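Local coordinates for BauA (Acinetobacter baumannii, PDB 6HCP), which probably takes up ferric preacinetobactin, an iron-siderophore complex, across the outer membrane as a TonB-dependent receptor, at residues D59-T64 against G467-I472. Residues are numbered along the deposited sequence; the frame is centred on the assembly and turned at random.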
loop_
_atom_site.group_PDB
_atom_site.type_symbol
_atom_site.label_atom_id
_atom_site.label_comp_id
_atom_site.label_asym_id
_atom_site.label_seq_id
_atom_site.Cartn_x
_atom_site.Cartn_y
_atom_site.Cartn_z
ATOM N N ASP A 59 31.945 -11.303 29.603
ATOM C CA ASP A 59 32.183 -11.744 30.990
ATOM C C ASP A 59 30.885 -12.246 31.645
ATOM O O ASP A 59 30.853 -12.469 32.845
ATOM C CB ASP A 59 32.725 -10.600 31.835
ATOM C CG ASP A 59 34.103 -10.124 31.417
ATOM O OD1 ASP A 59 34.852 -10.946 30.872
ATOM O OD2 ASP A 59 34.385 -8.919 31.608
ATOM N N THR A 60 29.788 -12.302 30.883
ATOM C CA THR A 60 28.467 -12.594 31.460
ATOM C C THR A 60 28.036 -13.999 31.053
ATOM O O THR A 60 27.803 -14.259 29.864
ATOM C CB THR A 60 27.431 -11.572 30.997
ATOM O OG1 THR A 60 27.830 -10.264 31.412
ATOM C CG2 THR A 60 26.053 -11.854 31.561
ATOM N N PRO A 61 27.916 -14.947 32.011
ATOM C CA PRO A 61 27.542 -16.326 31.694
ATOM C C PRO A 61 26.016 -16.499 31.649
ATOM O O PRO A 61 25.469 -17.476 32.159
ATOM C CB PRO A 61 28.152 -17.115 32.846
ATOM C CG PRO A 61 28.021 -16.166 34.015
ATOM C CD PRO A 61 28.200 -14.769 33.446
ATOM N N PHE A 62 25.379 -15.570 30.941
ATOM C CA PHE A 62 23.943 -15.533 30.686
ATOM C C PHE A 62 23.760 -14.882 29.317
ATOM O O PHE A 62 24.676 -14.180 28.856
ATOM C CB PHE A 62 23.219 -14.696 31.743
ATOM C CG PHE A 62 23.321 -15.221 33.148
ATOM C CD1 PHE A 62 22.506 -16.252 33.578
ATOM C CD2 PHE A 62 24.277 -14.728 34.017
ATOM C CE1 PHE A 62 22.683 -16.807 34.835
ATOM C CE2 PHE A 62 24.435 -15.267 35.276
ATOM C CZ PHE A 62 23.638 -16.302 35.684
ATOM N N ASN A 63 22.633 -15.168 28.666
ATOM C CA ASN A 63 22.286 -14.548 27.399
ATOM C C ASN A 63 21.585 -13.214 27.686
ATOM O O ASN A 63 20.466 -13.170 28.223
ATOM C CB ASN A 63 21.455 -15.528 26.560
ATOM C CG ASN A 63 21.249 -15.069 25.129
ATOM O OD1 ASN A 63 21.245 -13.877 24.854
ATOM N ND2 ASN A 63 21.120 -16.009 24.210
ATOM N N THR A 64 22.310 -12.122 27.428
ATOM C CA THR A 64 21.929 -10.772 27.789
ATOM C C THR A 64 22.016 -9.858 26.560
ATOM O O THR A 64 22.820 -10.086 25.654
ATOM C CB THR A 64 22.837 -10.184 28.867
ATOM O OG1 THR A 64 24.193 -10.271 28.404
ATOM C CG2 THR A 64 22.657 -10.891 30.194
ATOM N N GLY A 467 22.506 -20.923 42.716
ATOM C CA GLY A 467 22.896 -20.702 41.336
ATOM C C GLY A 467 24.390 -20.912 41.179
ATOM O O GLY A 467 25.160 -20.699 42.143
ATOM N N VAL A 468 24.784 -21.425 40.014
ATOM C CA VAL A 468 26.187 -21.562 39.691
ATOM C C VAL A 468 26.372 -21.262 38.202
ATOM O O VAL A 468 25.529 -21.593 37.374
ATOM C CB VAL A 468 26.711 -22.956 40.061
ATOM C CG1 VAL A 468 25.898 -24.056 39.412
ATOM C CG2 VAL A 468 28.182 -23.123 39.705
ATOM N N ALA A 469 27.439 -20.540 37.882
ATOM C CA ALA A 469 27.739 -20.221 36.506
ATOM C C ALA A 469 29.259 -20.263 36.302
ATOM O O ALA A 469 30.027 -19.892 37.186
ATOM C CB ALA A 469 27.191 -18.860 36.174
ATOM N N LEU A 470 29.667 -20.718 35.123
ATOM C CA LEU A 470 31.072 -20.817 34.772
ATOM C C LEU A 470 31.273 -20.145 33.420
ATOM O O LEU A 470 30.544 -20.436 32.461
ATOM C CB LEU A 470 31.462 -22.296 34.717
ATOM C CG LEU A 470 32.896 -22.588 34.291
ATOM C CD1 LEU A 470 33.875 -21.929 35.253
ATOM C CD2 LEU A 470 33.120 -24.090 34.209
ATOM N N LEU A 471 32.265 -19.255 33.360
ATOM C CA LEU A 471 32.633 -18.618 32.123
ATOM C C LEU A 471 34.138 -18.795 31.862
ATOM O O LEU A 471 34.942 -18.570 32.751
ATOM C CB LEU A 471 32.272 -17.141 32.202
ATOM C CG LEU A 471 32.525 -16.408 30.888
ATOM C CD1 LEU A 471 31.351 -15.546 30.501
ATOM C CD2 LEU A 471 33.819 -15.613 30.956
ATOM N N ILE A 472 34.469 -19.250 30.651
ATOM C CA ILE A 472 35.841 -19.405 30.197
ATOM C C ILE A 472 36.073 -18.485 28.990
ATOM O O ILE A 472 35.381 -18.580 27.971
ATOM C CB ILE A 472 36.144 -20.868 29.860
ATOM C CG1 ILE A 472 35.961 -21.783 31.076
ATOM C CG2 ILE A 472 37.548 -20.978 29.260
ATOM C CD1 ILE A 472 35.921 -23.252 30.728
#
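Pro61 of the plug packs against Ala469 and Leu471 on the barrel wall, with CB and CG doing the touching. Pro61 CG meets Ala469 CB at 3.6 Å. Pro61 CB also nears Ala469 CB, and it lies 4.2 Å from Leu471 CB. Leu471 reaches the backbone at and just before the proline. Its side chain leaves the strand toward the plug, and its CG is anti to the backbone N (chi1 -175°). Leu471 CD1 touches the peptide link between Asp59 and Thr60, at 3.5 Å from Asp59 C and 3.6 Å from Thr60 N. Phe62 adds a looser, oblique approach, with Phe62 CZ 4.4 Å from Ala469 CB. No hydrogen bond joins the two segments; the side chains that meet are apolar, and Leu471 CD1 rests on a peptide group. Pro61 is the centre of an inverse gamma turn, closed by a weak bond from Phe62 N to Thr60 O. The turn lies at the wall, with the CB of Pro61 directed toward the strand. Polar links flank the patch: Asp59 forms a salt bridge with Lys473, and Lys518 NZ bonds Thr60 O and Phe62 O. Leu470 points away from the plug and touches a bound C8E detergent, consistent with a lipid-facing side. The contact joins the plug loop between strands 54-56 and 64-68 to barrel strand 461-473, which runs antiparallel between strands 436-451 and 478-489.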